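Local coordinates for synaptic vesicle membrane protein VAT-1 homolog-like (Homo sapiens, PDB 4A27) that probably acts as an oxidoreductase of the quinone oxidoreductase branch of the zinc-containing alcohol dehydrogenase family, although its reaction and substrate are not established, at residues Gly13-Leu18 with Met48-Asn53; Cys40-Ile45 with Leu338-Glu343; Gly70-Leu75 with Asp86-Phe91; Gly143-Val148 with Gly208-Leu213. All blocks are in the same frame, centred on the assembly; numbering follows the deposited sequence.

Contact 1: Gly13-Leu18 with Met48-Asn53; sequences GGLNKL and MVRQGN
The C-terminal end of helix 44-51 is met by the loop that joins strands 4-9 and 18-23, with Gly13 on Arg50. The helix closes in a Schellman motif, with Gly52 at positive phi, and Arg50 sits in its last turn. Gly13 N donates to Arg50 O at 3.1 Å, with an N-H...O angle of 157°. The loop thus supplies a donor to a carbonyl at the helix end. The Arg50 side chain starts with CG anti to the backbone N (chi1 -159°) and then bends twice. The bend at chi2 brings Arg50 CD to 3.3 Å from Gly14 O, and the one at chi3 turns the guanidinium along the loop. Gly13 O lies at the guanidinium edge, near its plane, and takes a weak bond from Arg50 NH1 at 3.4 Å. Leu15 N sits over one face, offset toward the rim. Met326 of helix 322-330 touches Leu15, Leu18 and Arg50. Arg50 NE is buried by the contact and has no partner in the model. An alanine in place of Arg50 would probably leave Gly13 O without its weak NH1 partner and open a gap beside Leu15. The backbone angles of Gly13 would press a CB against the preceding carbonyl oxygen. At the far end of the guanidinium, Leu15 CD2 rests 3.7 Å from Arg50 NH2.

Contact 2: Cys40-Ile45 with Leu338-Glu343; sequences CGLNFI and LILDVE. With EDO (1,2-ethanediol), chain D.
Cys40 and Leu340 face each other across two antiparallel strands and send their side chains to the same face of the sheet. Their CB atoms are 4.0 Å apart. Cys40 SG turns beside its own backbone N, and Leu340 CG does likewise (chi1 -65°). Leu42 and Leu338 extend this face, again with CB to CB at 4.0 Å. The close approach of the Leu42 and Leu340 methyls is doubtful in the model. Ala325 and Ile329 of helix 322-330 touch Leu42, and Trp97 touches both Cys40 and Leu340. Ile339 points to the other face, where its CD1 lies 3.9 Å from Gly41 CA.

The backbone holds this register. Cys40 N donates to Leu340 O at 3.0 Å, and Leu340 N returns a bond to Cys40 O at 2.8 Å. Next to the Leu42-Leu338 pair, a water bridges Leu42 O and Leu338 N, donating to the first and accepting from the second. Beyond the strand, Glu343 OE2 forms a salt bridge with Lys38 and accepts a weak bond from an ethanediol, probably a crystallisation additive. The pairing brings a C-terminal strand back onto strand 32-42 of the GroES-like region, as expected for the catalytic domain of medium-chain dehydrogenases.

Contact 3: Gly70-Leu75 with Asp86-Phe91; sequences GIVEAL and DRVMAF
Gly70 pairs with Val88 through two backbone bonds in this antiparallel hairpin. Gly70 N donates to Val88 O at 2.9 Å, and Val88 N donates to Gly70 O at 2.8 Å. The second bond is nearly straight, with an N-H...O angle of 167°. Gly70 has no side chain, and Val88 CG2 comes to 3.4 Å from Gly70 O. With Val88 CG1 anti to the carbonyl carbon (chi1 -63°), CG2 falls between the backbone N and the carbonyl carbon.

Ile71 comes next, in a non-hydrogen-bonded pair with Arg87. Both side chains point to the same face of the sheet. The CA of Ile71 makes a CA-H...O contact with Asp86 O, while the CA of Arg87 makes another with Gly70 O. The Arg87 guanidinium is engaged elsewhere: NH2 binds Met115 O, and the group forms a cation-pi contact with Phe117.

Val72 donates its N-H to Asp86 O at 2.9 Å, with an N-H...O angle of 173°. Its CG2 points beside its own backbone N and meets Val88 CG1 at 3.8 Å. The two valines cross at about a right angle. The same CG2 also touches Asp86 CB at 4.0 Å, whereas the carboxylate of Asp86 accepts a bond from Glu83 N through OD2.

At Glu73 and Ala74 a classic beta bulge faces Lys34 of strand 32-42, and Glu73 OE1 forms a salt bridge with Arg36. The chemistry divides accordingly: main-chain bonds and a valine pair join the hairpin strands, while Glu73 and Arg87 take their charges outside it and Asp86 binds back into its own turn.

Contact 4: Gly143-Val148 with Gly208-Leu213; sequences GMSVLV and GVDIVL
Strands 145-148 and 211-213 run parallel, their short axes 4.7 Å apart and 15° from alignment. Leu147 stands at the middle of the ladder: its N donates to Ile211 O at 2.8 Å, and its O accepts from Leu213 N. Ser145 O takes a bond from Ile211 N and a weak one from Asp210 N.

At the start of the ladder Asp210 adds a side-chain bond. Its CG turns beside its own backbone N (chi1 -62°), and OD2 accepts from Ser145 N at 2.8 Å through the anti lone pair. OD2 also forms a salt bridge with Lys229, so two donors hold this oxygen. The Met144 chain bends at chi3 and crosses the Asp210 side chain obliquely. It brings Met144 CE to 4.0 Å from Ile211 CD1. An alanine at Asp210 would probably leave Ser145 N and the Lys229 charge without this carboxylate partner.

The side chains of Val146 and Ile211 lie side by side and point the same way, with Val146 CG2 4.2 Å from Ile211 CD1. Val146 CG1 meets Leu213 CD1 on the same face, which helix 154-163 covers. On the other face Leu147 CB packs against two valine methyls, 4.0 Å from Val209 CG2 and 4.3 Å from Val212 CG2. These are the first and fourth strands of a six-stranded parallel sheet in the order 3-2-1-4-5-6, the central pairing of a Rossmann fold.

In the fold
Contacts 1, 2 and 3 lie in the part of the chain that includes the GroES-like region, and contact 4 lies in the Rossmann sheet. Contacts 1 and 2 share helix 44-51, and their centres are 16 Å apart. Contacts 2 and 3 belong to one mixed sheet, in which strands 32-42 and 67-75 are neighbours; their centres are 17 Å apart. Centre to centre, contact 4 is about 30 Å from contact 2 and 37 Å from contact 3, across the chain's centre from both. Along the sequence contacts 1, 3 and 4 follow in series. Contact 2 spans contacts 3 and 4, so the chain builds the Rossmann sheet before its C-terminal strand returns to the first region.

Contact 1: Gly13-Leu18 with Met48-Asn53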
loop_
_atom_site.group_PDB
_atom_site.type_symbol
_atom_site.label_atom_id
_atom_site.label_comp_id
_atom_site.label_asym_id
_atom_site.label_seq_id
_atom_site.Cartn_x
_atom_site.Cartn_y
_atom_site.Cartn_z
ATOM N N GLY A 13 28.235 19.352 13.311
ATOM C CA GLY A 13 28.372 19.534 14.754
ATOM C C GLY A 13 27.066 20.051 15.347
ATOM O O GLY A 13 25.993 19.835 14.784
ATOM N N GLY A 14 27.153 20.744 16.479
ATOM C CA GLY A 14 25.972 21.291 17.149
ATOM C C GLY A 14 25.579 22.667 16.632
ATOM O O GLY A 14 26.095 23.142 15.601
ATOM N N LEU A 15 24.680 23.314 17.372
ATOM C CA LEU A 15 24.083 24.593 16.953
ATOM C C LEU A 15 25.116 25.638 16.545
ATOM O O LEU A 15 24.887 26.400 15.594
ATOM C CB LEU A 15 23.183 25.157 18.064
ATOM C CG LEU A 15 21.857 24.407 18.314
ATOM C CD1 LEU A 15 21.154 24.898 19.605
ATOM C CD2 LEU A 15 20.885 24.517 17.104
ATOM N N ASN A 16 26.257 25.635 17.243
ATOM C CA ASN A 16 27.287 26.665 17.101
ATOM C C ASN A 16 28.056 26.661 15.785
ATOM O O ASN A 16 28.902 27.527 15.552
ATOM C CB ASN A 16 28.294 26.555 18.261
ATOM N N LYS A 17 27.770 25.689 14.934
ATOM C CA LYS A 17 28.349 25.639 13.595
ATOM C C LYS A 17 27.562 26.472 12.565
ATOM O O LYS A 17 28.015 26.606 11.421
ATOM C CB LYS A 17 28.422 24.187 13.120
ATOM C CG LYS A 17 29.240 23.273 14.006
ATOM C CD LYS A 17 30.724 23.467 13.759
ATOM C CE LYS A 17 31.562 22.485 14.550
ATOM N NZ LYS A 17 32.990 22.563 14.185
ATOM N N LEU A 18 26.391 26.990 12.957
ATOM C CA LEU A 18 25.566 27.849 12.088
ATOM C C LEU A 18 25.872 29.350 12.280
ATOM O O LEU A 18 25.900 29.875 13.398
ATOM C CB LEU A 18 24.057 27.614 12.322
ATOM C CG LEU A 18 23.395 26.320 11.844
ATOM C CD1 LEU A 18 22.047 26.127 12.499
ATOM C CD2 LEU A 18 23.274 26.226 10.293
ATOM N N MET A 48 19.215 17.195 11.163
ATOM C CA MET A 48 20.054 16.062 10.778
ATOM C C MET A 48 21.220 16.482 9.880
ATOM O O MET A 48 22.341 15.974 10.044
ATOM C CB MET A 48 19.220 15.006 10.053
ATOM C CG MET A 48 18.046 14.421 10.871
ATOM S SD MET A 48 18.580 13.549 12.369
ATOM C CE MET A 48 18.572 14.879 13.596
ATOM N N VAL A 49 20.939 17.357 8.911
ATOM C CA VAL A 49 21.980 17.920 8.054
ATOM C C VAL A 49 23.003 18.646 8.927
ATOM O O VAL A 49 24.200 18.523 8.710
ATOM C CB VAL A 49 21.408 18.917 6.986
ATOM N N ARG A 50 22.526 19.357 9.942
ATOM C CA ARG A 50 23.408 20.089 10.866
ATOM C C ARG A 50 24.385 19.184 11.638
ATOM O O ARG A 50 25.539 19.557 11.851
ATOM C CB ARG A 50 22.577 20.900 11.852
ATOM C CG ARG A 50 23.339 22.037 12.500
ATOM C CD ARG A 50 23.603 21.821 13.976
ATOM N NE ARG A 50 22.356 21.796 14.732
ATOM C CZ ARG A 50 21.947 20.808 15.527
ATOM N NH1 ARG A 50 22.695 19.730 15.741
ATOM N NH2 ARG A 50 20.778 20.919 16.141
ATOM N N GLN A 51 23.938 17.998 12.032
ATOM C CA GLN A 51 24.836 17.026 12.690
ATOM C C GLN A 51 25.618 16.168 11.703
ATOM O O GLN A 51 26.534 15.469 12.105
ATOM C CB GLN A 51 24.057 16.115 13.633
ATOM C CG GLN A 51 23.420 16.844 14.802
ATOM C CD GLN A 51 22.584 15.905 15.653
ATOM O OE1 GLN A 51 21.719 15.184 15.136
ATOM N NE2 GLN A 51 22.839 15.900 16.960
ATOM N N GLY A 52 25.262 16.205 10.418
ATOM C CA GLY A 52 25.895 15.331 9.417
ATOM C C GLY A 52 25.294 13.932 9.344
ATOM O O GLY A 52 25.898 13.033 8.755
ATOM N N ASN A 53 24.103 13.748 9.926
ATOM C CA ASN A 53 23.335 12.494 9.802
ATOM C C ASN A 53 22.578 12.416 8.479
ATOM O O ASN A 53 21.353 12.510 8.443
ATOM C CB ASN A 53 22.321 12.342 10.949
ATOM C CG ASN A 53 22.968 12.060 12.294
ATOM O OD1 ASN A 53 23.463 12.960 12.967
ATOM N ND2 ASN A 53 22.930 10.796 12.704
#

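Contact 2: Cys40-Ile45 with Leu338-Glu343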
loop_
_atom_site.group_PDB
_atom_site.type_symbol
_atom_site.label_atom_id
_atom_site.label_comp_id
_atom_site.label_asym_id
_atom_site.label_seq_id
_atom_site.Cartn_x
_atom_site.Cartn_y
_atom_site.Cartn_z
ATOM N N CYS A 40 11.355 30.726 4.616
ATOM C CA CYS A 40 11.869 29.394 4.511
ATOM C C CYS A 40 11.265 28.502 5.599
ATOM O O CYS A 40 11.143 28.883 6.797
ATOM C CB CYS A 40 13.414 29.384 4.750
ATOM S SG CYS A 40 14.372 30.801 4.103
ATOM N N GLY A 41 11.037 27.264 5.208
ATOM C CA GLY A 41 10.560 26.229 6.120
ATOM C C GLY A 41 11.682 25.627 6.943
ATOM O O GLY A 41 12.812 25.453 6.458
ATOM N N LEU A 42 11.414 25.409 8.215
ATOM C CA LEU A 42 12.326 24.618 9.075
ATOM C C LEU A 42 11.789 23.203 9.159
ATOM O O LEU A 42 10.605 23.002 9.485
ATOM C CB LEU A 42 12.395 25.232 10.453
ATOM C CG LEU A 42 13.721 25.865 10.818
ATOM C CD1 LEU A 42 13.498 27.266 11.275
ATOM C CD2 LEU A 42 14.374 24.998 11.893
ATOM N N ASN A 43 12.627 22.232 8.798
ATOM C CA ASN A 43 12.232 20.853 8.856
ATOM C C ASN A 43 13.192 20.049 9.712
ATOM O O ASN A 43 14.371 20.378 9.844
ATOM C CB ASN A 43 12.145 20.274 7.430
ATOM C CG ASN A 43 11.084 20.964 6.581
ATOM O OD1 ASN A 43 9.907 20.647 6.701
ATOM N ND2 ASN A 43 11.497 21.935 5.726
ATOM N N PHE A 44 12.696 18.949 10.255
ATOM C CA PHE A 44 13.514 18.091 11.084
ATOM C C PHE A 44 14.799 17.635 10.388
ATOM O O PHE A 44 15.843 17.547 11.024
ATOM C CB PHE A 44 12.737 16.858 11.529
ATOM C CG PHE A 44 13.352 16.181 12.705
ATOM C CD1 PHE A 44 13.121 16.667 13.996
ATOM C CD2 PHE A 44 14.194 15.074 12.531
ATOM C CE1 PHE A 44 13.708 16.050 15.108
ATOM C CE2 PHE A 44 14.782 14.441 13.638
ATOM C CZ PHE A 44 14.539 14.931 14.932
ATOM N N ILE A 45 14.716 17.324 9.098
ATOM C CA ILE A 45 15.896 16.967 8.327
ATOM C C ILE A 45 17.033 18.024 8.436
ATOM O O ILE A 45 18.238 17.666 8.453
ATOM C CB ILE A 45 15.510 16.672 6.847
ATOM C CG1 ILE A 45 16.686 16.024 6.095
ATOM C CG2 ILE A 45 15.080 17.958 6.132
ATOM C CD1 ILE A 45 17.010 14.623 6.540
ATOM N N LEU A 338 7.657 25.795 11.970
ATOM C CA LEU A 338 8.496 26.938 12.308
ATOM C C LEU A 338 8.976 27.517 10.996
ATOM O O LEU A 338 9.382 26.784 10.114
ATOM C CB LEU A 338 9.704 26.518 13.170
ATOM C CG LEU A 338 9.343 26.037 14.575
ATOM C CD1 LEU A 338 8.592 24.696 14.500
ATOM C CD2 LEU A 338 10.604 25.965 15.413
ATOM N N ILE A 339 8.955 28.834 10.885
ATOM C CA ILE A 339 9.306 29.511 9.676
ATOM C C ILE A 339 10.373 30.544 9.908
ATOM O O ILE A 339 10.307 31.301 10.858
ATOM C CB ILE A 339 8.094 30.307 9.141
ATOM C CG1 ILE A 339 7.042 29.335 8.646
ATOM C CG2 ILE A 339 8.550 31.256 8.033
ATOM C CD1 ILE A 339 7.605 28.333 7.630
ATOM N N LEU A 340 11.374 30.558 9.022
ATOM C CA LEU A 340 12.383 31.608 9.029
ATOM C C LEU A 340 11.820 32.732 8.166
ATOM O O LEU A 340 11.561 32.526 6.977
ATOM C CB LEU A 340 13.661 31.125 8.389
ATOM C CG LEU A 340 14.411 29.997 9.091
ATOM C CD1 LEU A 340 15.844 29.928 8.537
ATOM C CD2 LEU A 340 14.389 30.214 10.609
ATOM N N ASP A 341 11.612 33.880 8.765
ATOM C CA ASP A 341 11.024 35.026 8.075
ATOM C C ASP A 341 12.157 36.044 7.792
ATOM O O ASP A 341 12.665 36.688 8.709
ATOM C CB ASP A 341 9.944 35.611 8.983
ATOM C CG ASP A 341 9.228 36.762 8.374
ATOM O OD1 ASP A 341 9.853 37.479 7.563
ATOM O OD2 ASP A 341 8.061 36.971 8.756
ATOM N N VAL A 342 12.564 36.154 6.530
ATOM C CA VAL A 342 13.751 36.953 6.153
ATOM C C VAL A 342 13.644 38.457 6.586
ATOM O O VAL A 342 14.633 39.038 6.987
ATOM C CB VAL A 342 14.043 36.849 4.637
ATOM C CG1 VAL A 342 15.175 37.773 4.242
ATOM C CG2 VAL A 342 14.294 35.398 4.256
ATOM N N GLU A 343 12.448 39.049 6.534
ATOM C CA GLU A 343 12.276 40.475 6.920
ATOM C C GLU A 343 11.951 40.683 8.403
ATOM O O GLU A 343 11.693 41.803 8.837
ATOM C CB GLU A 343 11.210 41.131 6.036
ATOM C CG GLU A 343 11.680 41.245 4.565
ATOM C CD GLU A 343 10.668 41.902 3.613
ATOM O OE1 GLU A 343 9.586 42.358 4.051
ATOM O OE2 GLU A 343 10.955 41.945 2.402
HETATM C C1 EDO D . 13.964 41.797 1.542
HETATM O O1 EDO D . 13.254 40.775 0.813
HETATM C C2 EDO D . 15.339 41.311 2.032
HETATM O O2 EDO D . 16.075 40.716 0.941
HETATM O O HOH W 1 8.567 23.283 11.232
#

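Contact 3: Gly70-Leu75 with Asp86-Phe91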
loop_
_atom_site.group_PDB
_atom_site.type_symbol
_atom_site.label_atom_id
_atom_site.label_comp_id
_atom_site.label_asym_id
_atom_site.label_seq_id
_atom_site.Cartn_x
_atom_site.Cartn_y
_atom_site.Cartn_z
ATOM N N GLY A 70 8.772 32.933 -2.138
ATOM C CA GLY A 70 9.180 34.282 -2.453
ATOM C C GLY A 70 8.675 34.741 -3.826
ATOM O O GLY A 70 7.661 34.243 -4.332
ATOM N N ILE A 71 9.382 35.711 -4.408
ATOM C CA ILE A 71 8.983 36.385 -5.662
ATOM C C ILE A 71 9.981 36.048 -6.775
ATOM O O ILE A 71 11.195 36.097 -6.549
ATOM C CB ILE A 71 8.888 37.917 -5.445
ATOM C CG1 ILE A 71 7.816 38.225 -4.408
ATOM C CG2 ILE A 71 8.549 38.668 -6.739
ATOM C CD1 ILE A 71 7.682 39.741 -4.077
ATOM N N VAL A 72 9.465 35.599 -7.922
ATOM C CA VAL A 72 10.290 35.359 -9.100
ATOM C C VAL A 72 10.900 36.674 -9.543
ATOM O O VAL A 72 10.197 37.636 -9.921
ATOM C CB VAL A 72 9.498 34.764 -10.286
ATOM C CG1 VAL A 72 10.423 34.553 -11.495
ATOM C CG2 VAL A 72 8.819 33.475 -9.891
ATOM N N GLU A 73 12.224 36.702 -9.488
ATOM C CA GLU A 73 13.000 37.901 -9.788
ATOM C C GLU A 73 13.675 37.818 -11.159
ATOM O O GLU A 73 14.007 38.843 -11.721
ATOM C CB GLU A 73 14.029 38.123 -8.677
ATOM C CG GLU A 73 14.943 39.297 -8.879
ATOM C CD GLU A 73 15.635 39.713 -7.601
ATOM O OE1 GLU A 73 14.944 40.157 -6.654
ATOM O OE2 GLU A 73 16.872 39.581 -7.536
ATOM N N ALA A 74 13.902 36.609 -11.678
ATOM C CA ALA A 74 14.455 36.439 -13.033
ATOM C C ALA A 74 14.236 35.018 -13.584
ATOM O O ALA A 74 14.177 34.042 -12.812
ATOM C CB ALA A 74 15.952 36.798 -13.056
ATOM N N LEU A 75 14.114 34.913 -14.914
ATOM C CA LEU A 75 13.888 33.634 -15.610
ATOM C C LEU A 75 15.154 33.133 -16.281
ATOM O O LEU A 75 15.948 33.919 -16.771
ATOM C CB LEU A 75 12.794 33.769 -16.672
ATOM C CG LEU A 75 11.436 34.262 -16.159
ATOM C CD1 LEU A 75 10.347 34.106 -17.222
ATOM C CD2 LEU A 75 11.043 33.527 -14.902
ATOM N N ASP A 86 5.821 36.925 -10.109
ATOM C CA ASP A 86 4.983 35.796 -9.689
ATOM C C ASP A 86 5.388 35.338 -8.271
ATOM O O ASP A 86 6.554 35.273 -7.939
ATOM C CB ASP A 86 5.102 34.616 -10.667
ATOM C CG ASP A 86 4.248 34.787 -11.938
ATOM O OD1 ASP A 86 3.328 35.641 -11.974
ATOM O OD2 ASP A 86 4.501 34.045 -12.908
ATOM N N ARG A 87 4.398 35.106 -7.437
ATOM C CA ARG A 87 4.625 34.688 -6.063
ATOM C C ARG A 87 4.637 33.190 -6.074
ATOM O O ARG A 87 3.726 32.583 -6.631
ATOM C CB ARG A 87 3.520 35.239 -5.175
ATOM C CG ARG A 87 3.459 36.755 -5.213
ATOM C CD ARG A 87 2.208 37.317 -4.585
ATOM N NE ARG A 87 2.236 37.224 -3.127
ATOM C CZ ARG A 87 1.615 36.315 -2.380
ATOM N NH1 ARG A 87 0.876 35.342 -2.912
ATOM N NH2 ARG A 87 1.772 36.363 -1.069
ATOM N N VAL A 88 5.664 32.582 -5.467
ATOM C CA VAL A 88 5.853 31.142 -5.573
ATOM C C VAL A 88 6.324 30.484 -4.281
ATOM O O VAL A 88 6.817 31.149 -3.364
ATOM C CB VAL A 88 6.857 30.853 -6.661
ATOM C CG1 VAL A 88 6.295 31.348 -7.988
ATOM C CG2 VAL A 88 8.224 31.543 -6.295
ATOM N N MET A 89 6.164 29.171 -4.229
ATOM C CA MET A 89 6.804 28.350 -3.219
ATOM C C MET A 89 7.575 27.289 -3.964
ATOM O O MET A 89 7.275 26.994 -5.127
ATOM C CB MET A 89 5.760 27.734 -2.279
ATOM C CG MET A 89 4.800 26.767 -2.938
ATOM S SD MET A 89 3.437 26.224 -1.845
ATOM C CE MET A 89 2.328 25.498 -3.083
ATOM N N ALA A 90 8.573 26.703 -3.316
ATOM C CA ALA A 90 9.507 25.906 -4.076
ATOM C C ALA A 90 10.305 24.993 -3.198
ATOM O O ALA A 90 10.541 25.311 -2.032
ATOM C CB ALA A 90 10.474 26.829 -4.886
ATOM N N PHE A 91 10.657 23.838 -3.757
ATOM C CA PHE A 91 11.591 22.933 -3.123
ATOM C C PHE A 91 12.947 23.289 -3.686
ATOM O O PHE A 91 13.058 23.658 -4.847
ATOM C CB PHE A 91 11.306 21.466 -3.492
ATOM C CG PHE A 91 10.052 20.895 -2.888
ATOM C CD1 PHE A 91 10.015 20.535 -1.556
ATOM C CD2 PHE A 91 8.913 20.668 -3.664
ATOM C CE1 PHE A 91 8.863 19.996 -1.024
ATOM C CE2 PHE A 91 7.766 20.125 -3.124
ATOM C CZ PHE A 91 7.749 19.775 -1.825
#

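Contact 4: Gly143-Val148 with Gly208-Leu213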
loop_
_atom_site.group_PDB
_atom_site.type_symbol
_atom_site.label_atom_id
_atom_site.label_comp_id
_atom_site.label_asym_id
_atom_site.label_seq_id
_atom_site.Cartn_x
_atom_site.Cartn_y
_atom_site.Cartn_z
ATOM N N GLY A 143 -14.707 5.779 6.015
ATOM C CA GLY A 143 -14.868 4.836 7.122
ATOM C C GLY A 143 -13.585 4.301 7.745
ATOM O O GLY A 143 -13.622 3.536 8.703
ATOM N N MET A 144 -12.432 4.680 7.230
ATOM C CA MET A 144 -11.188 4.117 7.753
ATOM C C MET A 144 -10.717 4.855 8.980
ATOM O O MET A 144 -11.234 5.894 9.329
ATOM C CB MET A 144 -10.108 4.180 6.676
ATOM C CG MET A 144 -10.426 3.247 5.554
ATOM S SD MET A 144 -9.191 3.157 4.259
ATOM C CE MET A 144 -7.736 3.103 5.214
ATOM N N SER A 145 -9.691 4.318 9.629
ATOM C CA SER A 145 -9.139 4.977 10.758
ATOM C C SER A 145 -7.614 5.068 10.645
ATOM O O SER A 145 -6.953 4.220 10.031
ATOM C CB SER A 145 -9.602 4.258 12.028
ATOM O OG SER A 145 -8.758 3.160 12.308
ATOM N N VAL A 146 -7.078 6.144 11.207
ATOM C CA VAL A 146 -5.691 6.510 11.079
ATOM C C VAL A 146 -5.110 6.858 12.444
ATOM O O VAL A 146 -5.732 7.583 13.221
ATOM C CB VAL A 146 -5.516 7.751 10.187
ATOM C CG1 VAL A 146 -4.009 8.054 10.035
ATOM C CG2 VAL A 146 -6.196 7.559 8.817
ATOM N N LEU A 147 -3.913 6.356 12.714
ATOM C CA LEU A 147 -3.165 6.786 13.857
ATOM C C LEU A 147 -2.020 7.658 13.419
ATOM O O LEU A 147 -1.152 7.211 12.657
ATOM C CB LEU A 147 -2.596 5.583 14.658
ATOM C CG LEU A 147 -1.708 5.921 15.887
ATOM C CD1 LEU A 147 -2.434 6.849 16.870
ATOM C CD2 LEU A 147 -1.278 4.675 16.670
ATOM N N VAL A 148 -2.003 8.876 13.956
ATOM C CA VAL A 148 -0.971 9.847 13.673
ATOM C C VAL A 148 -0.166 10.166 14.916
ATOM O O VAL A 148 -0.680 10.769 15.845
ATOM C CB VAL A 148 -1.607 11.175 13.185
ATOM C CG1 VAL A 148 -0.585 11.957 12.384
ATOM C CG2 VAL A 148 -2.819 10.832 12.334
ATOM N N GLY A 208 -8.029 -2.097 15.957
ATOM C CA GLY A 208 -6.951 -1.130 15.763
ATOM C C GLY A 208 -7.270 -0.166 14.632
ATOM O O GLY A 208 -8.442 0.261 14.479
ATOM N N VAL A 209 -6.244 0.156 13.823
ATOM C CA VAL A 209 -6.420 1.116 12.729
ATOM C C VAL A 209 -5.988 0.599 11.350
ATOM O O VAL A 209 -5.210 -0.353 11.224
ATOM C CB VAL A 209 -5.675 2.446 13.036
ATOM C CG1 VAL A 209 -6.299 3.152 14.245
ATOM C CG2 VAL A 209 -4.210 2.157 13.273
ATOM N N ASP A 210 -6.497 1.271 10.317
ATOM C CA ASP A 210 -6.140 0.983 8.949
ATOM C C ASP A 210 -4.772 1.507 8.558
ATOM O O ASP A 210 -4.067 0.855 7.766
ATOM C CB ASP A 210 -7.180 1.597 8.008
ATOM C CG ASP A 210 -8.560 1.017 8.228
ATOM O OD1 ASP A 210 -8.749 -0.138 7.809
ATOM O OD2 ASP A 210 -9.421 1.684 8.856
ATOM N N ILE A 211 -4.392 2.675 9.100
ATOM C CA ILE A 211 -3.133 3.305 8.737
ATOM C C ILE A 211 -2.420 3.830 9.973
ATOM O O ILE A 211 -3.016 4.571 10.787
ATOM C CB ILE A 211 -3.335 4.484 7.797
ATOM C CG1 ILE A 211 -4.082 4.090 6.520
ATOM C CG2 ILE A 211 -1.963 5.194 7.505
ATOM C CD1 ILE A 211 -4.493 5.336 5.707
ATOM N N VAL A 212 -1.142 3.471 10.112
ATOM C CA VAL A 212 -0.304 4.075 11.134
ATOM C C VAL A 212 0.791 4.901 10.439
ATOM O O VAL A 212 1.479 4.362 9.566
ATOM C CB VAL A 212 0.347 3.039 12.074
ATOM C CG1 VAL A 212 1.281 3.779 13.100
ATOM C CG2 VAL A 212 -0.717 2.220 12.838
ATOM N N LEU A 213 0.946 6.168 10.857
ATOM C CA LEU A 213 1.961 7.078 10.343
ATOM C C LEU A 213 2.942 7.432 11.434
ATOM O O LEU A 213 2.590 8.059 12.452
ATOM C CB LEU A 213 1.354 8.353 9.820
ATOM C CG LEU A 213 0.259 8.168 8.796
ATOM C CD1 LEU A 213 -0.424 9.484 8.531
ATOM C CD2 LEU A 213 0.893 7.536 7.528
#